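Local coordinates for cell surface protein (Putative S-layer protein) (Clostridioides difficile R20291, PDB 5NJL) that mediates cell adhesion in vitro and probably forms part of the bacterial surface layer as an extended three-domain protein, at residues E41-E46 with L51-N56; Y258-K263 with D286-L291. All blocks are in the same frame, centred on the assembly; numbering follows the deposited sequence.

Contact 1: E41-E46 with L51-N56; sequences EIKVGE and LKIITN. With SO4 (sulfate ion), chain K; SO4 (sulfate ion), chain Q.
V44 and K52 pair through both of their backbone polar groups: V44 N gives its hydrogen to K52 O at 2.9 Å, and K52 N returns one to V44 O, also at 2.9 Å. The second bond is the less straight, 150° at the hydrogen. Further along, I54 N reaches I42 O at 3.0 Å and nearly straight, 168° at the hydrogen. A water links I42 N to I54 O, accepting from the first and donating to the second at 2.7 Å. K52 O and I42 O each also take a CA-H contact, from K43 and I53. I53 N, at the outer edge of the sheet, gives its hydrogen to a sulfate oxygen, O3, at 2.8 Å; T55 OG1 donates to a second sulfate. Both ions probably come from the crystallisation liquor.

On one face the extended K43 chain lies across I53, CG to CG1 3.8 Å. On the other, I54 turns CG1 between its backbone N and carbonyl carbon (chi1 64°), which lays CD1 against I42 CG2 and V44 CG2, under helices 14-25 and 57-65. Past the strand, the backbone N atoms of T55 and N56 both donate to E59 OE2, on helix 57-65. This is a strongly twisted antiparallel beta hairpin, with 52-54 as the outermost strand of a mixed five-stranded sheet.

Contact 2: Y258-K263 with D286-L291; sequences YKFTIK and DAKAAL
Two first torsions bring F260 and K288 together: F260 holds CG between its backbone N and carbonyl carbon (chi1 76°), and K288 sends CG opposite its own N (chi1 -176°), which runs its methylenes across the phenyl ring. The setting is a helix packed on a sheet, the C-terminal helix 281-291 lying over one face of the mixed four-stranded sheet that contains 258-265. The short segments run nearly parallel, 17° apart, with their axes 10.3 Å from each other at closest.

K288 comes over one face of the ring. Its CB sits 3.9 Å from the F260 ring centroid, a CH-pi contact offset toward the rim on the CZ side, while K288 CG passes F260 CE2, and K288 CD lies by F260 CG and CD2. The aliphatic part of the lysine is thus spent on the aromatic, and the amine leads away to a salt bridge with E292. L291 approaches the same ring differently, in its plane and at the edge, with CD1 4.0 Å from F260 CZ. The ring is therefore met over a face and at an edge by residues about one helical turn apart.

Around this, I245 of the neighbouring strand touches F260, I262 and K288, and L284, earlier on the helix, also packs on F260. Everything crossing between the two segments is apolar. The side chains of I262 and L291 meet roughly perpendicular, and their CD1 methyls come within 3.4 Å, a close fit for two methyl carbons.

From the N terminus the chain lays down strand 5-10 and helix 14-25 before contact 1 closes a tight hairpin, with four residues between its segments. It then runs on through helix 57-65 and strand 72-79 and a long excursion, returning to the five-stranded sheet at strand 204-212. Contact 2 opens only afterwards and closes a wider loop of 22 residues, which holds strand 271-278 and the start of the last helix. The two loops are in series, neither nested nor crossed. Their centres are 32 Å apart and their nearest atoms about 8 Å, without touching: contact 1 finishes one sheet's edge, contact 2 fastens the C-terminal helix to the other sheet.

Contact 1: E41-E46 with L51-N56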
loop_
_atom_site.group_PDB
_atom_site.type_symbol
_atom_site.label_atom_id
_atom_site.label_comp_id
_atom_site.label_asym_id
_atom_site.label_seq_id
_atom_site.Cartn_x
_atom_site.Cartn_y
_atom_site.Cartn_z
ATOM N N GLU A 41 4.034 -5.440 -9.010
ATOM C CA GLU A 41 3.902 -6.870 -8.983
ATOM C C GLU A 41 2.422 -7.161 -9.177
ATOM O O GLU A 41 1.584 -6.748 -8.358
ATOM C CB GLU A 41 4.381 -7.486 -7.665
ATOM C CG GLU A 41 4.357 -9.007 -7.651
ATOM C CD GLU A 41 4.964 -9.598 -6.393
ATOM O OE1 GLU A 41 6.179 -9.491 -6.205
ATOM O OE2 GLU A 41 4.232 -10.180 -5.586
ATOM N N ILE A 42 2.117 -7.873 -10.260
ATOM C CA ILE A 42 0.728 -8.200 -10.596
ATOM C C ILE A 42 0.564 -9.687 -10.409
ATOM O O ILE A 42 1.395 -10.487 -10.885
ATOM C CB ILE A 42 0.385 -7.831 -12.051
ATOM C CG1 ILE A 42 0.799 -6.403 -12.368
ATOM C CG2 ILE A 42 -1.106 -8.055 -12.331
ATOM C CD1 ILE A 42 0.167 -5.338 -11.511
ATOM N N LYS A 43 -0.491 -10.073 -9.697
ATOM C CA LYS A 43 -0.794 -11.464 -9.518
ATOM C C LYS A 43 -2.226 -11.722 -10.012
ATOM O O LYS A 43 -3.079 -10.841 -9.970
ATOM C CB LYS A 43 -0.670 -11.891 -8.060
ATOM C CG LYS A 43 0.712 -11.820 -7.451
ATOM C CD LYS A 43 0.654 -12.417 -6.053
ATOM C CE LYS A 43 1.929 -12.149 -5.281
ATOM N NZ LYS A 43 1.997 -13.041 -4.091
ATOM N N VAL A 44 -2.429 -12.904 -10.552
ATOM C CA VAL A 44 -3.728 -13.303 -11.149
ATOM C C VAL A 44 -3.991 -14.738 -10.746
ATOM O O VAL A 44 -3.079 -15.564 -10.745
ATOM C CB VAL A 44 -3.717 -13.208 -12.694
ATOM C CG1 VAL A 44 -5.095 -13.520 -13.269
ATOM C CG2 VAL A 44 -3.302 -11.823 -13.135
ATOM N N GLY A 45 -5.238 -15.032 -10.381
ATOM C CA GLY A 45 -5.653 -16.413 -10.117
ATOM C C GLY A 45 -7.166 -16.515 -9.973
ATOM O O GLY A 45 -7.867 -15.494 -9.926
ATOM N N GLU A 46 -7.662 -17.746 -9.903
ATOM C CA GLU A 46 -9.113 -17.990 -9.764
ATOM C C GLU A 46 -9.631 -17.502 -8.425
ATOM O O GLU A 46 -10.769 -17.009 -8.343
ATOM C CB GLU A 46 -9.441 -19.482 -9.926
ATOM C CG GLU A 46 -9.297 -19.994 -11.357
ATOM C CD GLU A 46 -9.030 -21.495 -11.438
ATOM O OE1 GLU A 46 -9.443 -22.237 -10.512
ATOM O OE2 GLU A 46 -8.396 -21.934 -12.426
ATOM N N LEU A 51 -3.238 -17.317 -6.328
ATOM C CA LEU A 51 -2.685 -16.212 -7.096
ATOM C C LEU A 51 -1.292 -16.573 -7.605
ATOM O O LEU A 51 -0.530 -17.251 -6.925
ATOM C CB LEU A 51 -2.620 -14.945 -6.247
ATOM C CG LEU A 51 -3.930 -14.363 -5.759
ATOM C CD1 LEU A 51 -3.640 -13.202 -4.824
ATOM C CD2 LEU A 51 -4.807 -13.927 -6.919
ATOM N N LYS A 52 -0.973 -16.118 -8.812
ATOM C CA LYS A 52 0.343 -16.318 -9.409
ATOM C C LYS A 52 0.844 -15.010 -9.984
ATOM O O LYS A 52 0.076 -14.266 -10.575
ATOM C CB LYS A 52 0.251 -17.372 -10.500
ATOM C CG LYS A 52 0.237 -18.780 -9.924
ATOM C CD LYS A 52 -0.581 -19.751 -10.755
ATOM C CE LYS A 52 -0.471 -21.155 -10.169
ATOM N NZ LYS A 52 -1.581 -22.028 -10.636
ATOM N N ILE A 53 2.133 -14.736 -9.795
ATOM C CA ILE A 53 2.785 -13.580 -10.377
ATOM C C ILE A 53 2.796 -13.744 -11.893
ATOM O O ILE A 53 3.101 -14.801 -12.388
ATOM C CB ILE A 53 4.240 -13.394 -9.851
ATOM C CG1 ILE A 53 4.228 -13.087 -8.339
ATOM C CG2 ILE A 53 4.944 -12.255 -10.590
ATOM C CD1 ILE A 53 5.531 -13.443 -7.631
ATOM N N ILE A 54 2.433 -12.695 -12.613
ATOM C CA ILE A 54 2.598 -12.655 -14.065
ATOM C C ILE A 54 3.705 -11.696 -14.381
ATOM O O ILE A 54 3.912 -10.748 -13.638
ATOM C CB ILE A 54 1.291 -12.263 -14.798
ATOM C CG1 ILE A 54 0.824 -10.836 -14.467
ATOM C CG2 ILE A 54 0.215 -13.271 -14.437
ATOM C CD1 ILE A 54 -0.303 -10.347 -15.362
ATOM N N THR A 55 4.423 -11.937 -15.476
ATOM C CA THR A 55 5.500 -11.045 -15.905
ATOM C C THR A 55 5.240 -10.280 -17.180
ATOM O O THR A 55 6.030 -9.381 -17.520
ATOM C CB THR A 55 6.808 -11.825 -16.079
ATOM O OG1 THR A 55 6.603 -12.914 -17.006
ATOM C CG2 THR A 55 7.258 -12.362 -14.718
ATOM N N ASN A 56 4.137 -10.614 -17.875
ATOM C CA ASN A 56 3.718 -9.920 -19.098
ATOM C C ASN A 56 2.199 -9.736 -19.043
ATOM O O ASN A 56 1.476 -10.628 -18.606
ATOM C CB ASN A 56 4.063 -10.724 -20.374
ATOM C CG ASN A 56 3.938 -9.892 -21.661
ATOM O OD1 ASN A 56 2.832 -9.638 -22.199
ATOM N ND2 ASN A 56 5.099 -9.475 -22.185
HETATM S S SO4 K . 4.366 -17.188 -7.982
HETATM O O1 SO4 K . 3.643 -18.388 -8.479
HETATM O O2 SO4 K . 5.397 -16.764 -8.963
HETATM O O3 SO4 K . 3.397 -16.098 -7.767
HETATM O O4 SO4 K . 5.021 -17.486 -6.690
HETATM S S SO4 Q . 8.736 -12.454 -19.539
HETATM O O1 SO4 Q . 8.507 -13.757 -18.879
HETATM O O2 SO4 Q . 9.640 -12.642 -20.693
HETATM O O3 SO4 Q . 7.449 -11.896 -20.007
HETATM O O4 SO4 Q . 9.375 -11.527 -18.577
HETATM O O HOH W 1 4.093 -8.566 -12.065
#

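Contact 2: Y258-K263 with D286-L291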
loop_
_atom_site.group_PDB
_atom_site.type_symbol
_atom_site.label_atom_id
_atom_site.label_comp_id
_atom_site.label_asym_id
_atom_site.label_seq_id
_atom_site.Cartn_x
_atom_site.Cartn_y
_atom_site.Cartn_z
ATOM N N TYR A 258 -25.024 -7.228 5.451
ATOM C CA TYR A 258 -24.524 -8.576 5.168
ATOM C C TYR A 258 -24.918 -8.884 3.707
ATOM O O TYR A 258 -25.694 -8.117 3.124
ATOM C CB TYR A 258 -25.165 -9.586 6.126
ATOM C CG TYR A 258 -24.848 -9.338 7.590
ATOM C CD1 TYR A 258 -25.503 -8.335 8.321
ATOM C CD2 TYR A 258 -23.895 -10.113 8.255
ATOM C CE1 TYR A 258 -25.208 -8.112 9.664
ATOM C CE2 TYR A 258 -23.590 -9.897 9.596
ATOM C CZ TYR A 258 -24.249 -8.900 10.298
ATOM O OH TYR A 258 -23.941 -8.703 11.625
ATOM N N LYS A 259 -24.385 -9.965 3.115
ATOM C CA LYS A 259 -24.797 -10.403 1.760
ATOM C C LYS A 259 -24.468 -11.840 1.381
ATOM O O LYS A 259 -23.593 -12.468 1.976
ATOM C CB LYS A 259 -24.322 -9.445 0.652
ATOM C CG LYS A 259 -22.866 -9.005 0.665
ATOM C CD LYS A 259 -22.747 -7.653 -0.043
ATOM C CE LYS A 259 -21.340 -7.079 -0.024
ATOM N NZ LYS A 259 -20.536 -7.528 -1.194
ATOM N N PHE A 260 -25.233 -12.357 0.410
ATOM C CA PHE A 260 -24.899 -13.584 -0.318
ATOM C C PHE A 260 -25.131 -13.370 -1.825
ATOM O O PHE A 260 -25.722 -12.367 -2.246
ATOM C CB PHE A 260 -25.649 -14.810 0.227
ATOM C CG PHE A 260 -27.112 -14.892 -0.172
ATOM C CD1 PHE A 260 -28.082 -14.140 0.496
ATOM C CD2 PHE A 260 -27.527 -15.749 -1.189
ATOM C CE1 PHE A 260 -29.431 -14.223 0.146
ATOM C CE2 PHE A 260 -28.869 -15.836 -1.545
ATOM C CZ PHE A 260 -29.823 -15.070 -0.877
ATOM N N THR A 261 -24.616 -14.292 -2.629
ATOM C CA THR A 261 -24.708 -14.173 -4.080
ATOM C C THR A 261 -25.385 -15.410 -4.635
ATOM O O THR A 261 -25.243 -16.504 -4.087
ATOM C CB THR A 261 -23.319 -14.019 -4.747
ATOM O OG1 THR A 261 -22.501 -15.139 -4.398
ATOM C CG2 THR A 261 -22.654 -12.735 -4.309
ATOM N N ILE A 262 -26.136 -15.214 -5.716
ATOM C CA ILE A 262 -26.693 -16.319 -6.483
ATOM C C ILE A 262 -26.194 -16.115 -7.891
ATOM O O ILE A 262 -26.457 -15.071 -8.494
ATOM C CB ILE A 262 -28.246 -16.313 -6.544
ATOM C CG1 ILE A 262 -28.850 -15.941 -5.192
ATOM C CG2 ILE A 262 -28.767 -17.664 -7.042
ATOM C CD1 ILE A 262 -30.210 -15.289 -5.309
ATOM N N LYS A 263 -25.434 -17.077 -8.382
ATOM C CA LYS A 263 -25.072 -17.118 -9.797
ATOM C C LYS A 263 -26.082 -18.049 -10.442
ATOM O O LYS A 263 -26.376 -19.118 -9.903
ATOM C CB LYS A 263 -23.658 -17.657 -10.001
ATOM C CG LYS A 263 -22.584 -16.743 -9.428
ATOM C CD LYS A 263 -21.160 -17.248 -9.696
ATOM C CE LYS A 263 -20.138 -16.159 -9.362
ATOM N NZ LYS A 263 -18.742 -16.381 -9.859
ATOM N N ASP A 286 -33.486 -16.043 5.591
ATOM C CA ASP A 286 -34.813 -16.570 5.214
ATOM C C ASP A 286 -35.010 -16.555 3.692
ATOM O O ASP A 286 -35.409 -17.563 3.105
ATOM C CB ASP A 286 -35.939 -15.771 5.886
ATOM C CG ASP A 286 -35.999 -15.988 7.390
ATOM O OD1 ASP A 286 -35.961 -17.154 7.838
ATOM O OD2 ASP A 286 -36.100 -14.986 8.125
ATOM N N ALA A 287 -34.733 -15.409 3.068
ATOM C CA ALA A 287 -34.704 -15.297 1.594
ATOM C C ALA A 287 -33.833 -16.398 1.007
ATOM O O ALA A 287 -34.278 -17.185 0.175
ATOM C CB ALA A 287 -34.176 -13.940 1.176
ATOM N N LYS A 288 -32.599 -16.477 1.506
ATOM C CA LYS A 288 -31.635 -17.501 1.089
ATOM C C LYS A 288 -32.195 -18.922 1.136
ATOM O O LYS A 288 -32.082 -19.662 0.165
ATOM C CB LYS A 288 -30.363 -17.414 1.941
ATOM C CG LYS A 288 -29.289 -18.382 1.500
ATOM C CD LYS A 288 -27.973 -18.103 2.192
ATOM C CE LYS A 288 -26.910 -19.026 1.643
ATOM N NZ LYS A 288 -27.212 -20.471 1.824
ATOM N N ALA A 289 -32.798 -19.298 2.264
ATOM C CA ALA A 289 -33.380 -20.640 2.422
ATOM C C ALA A 289 -34.558 -20.909 1.465
ATOM O O ALA A 289 -34.741 -22.048 0.989
ATOM C CB ALA A 289 -33.809 -20.859 3.869
ATOM N N ALA A 290 -35.351 -19.871 1.184
ATOM C CA ALA A 290 -36.475 -20.000 0.238
ATOM C C ALA A 290 -35.997 -20.279 -1.198
ATOM O O ALA A 290 -36.649 -21.012 -1.929
ATOM C CB ALA A 290 -37.366 -18.770 0.282
ATOM N N LEU A 291 -34.856 -19.715 -1.585
ATOM C CA LEU A 291 -34.288 -19.981 -2.914
ATOM C C LEU A 291 -33.734 -21.399 -3.111
ATOM O O LEU A 291 -33.727 -21.877 -4.236
ATOM C CB LEU A 291 -33.210 -18.952 -3.260
ATOM C CG LEU A 291 -33.732 -17.520 -3.425
ATOM C CD1 LEU A 291 -32.599 -16.508 -3.298
ATOM C CD2 LEU A 291 -34.478 -17.357 -4.748
#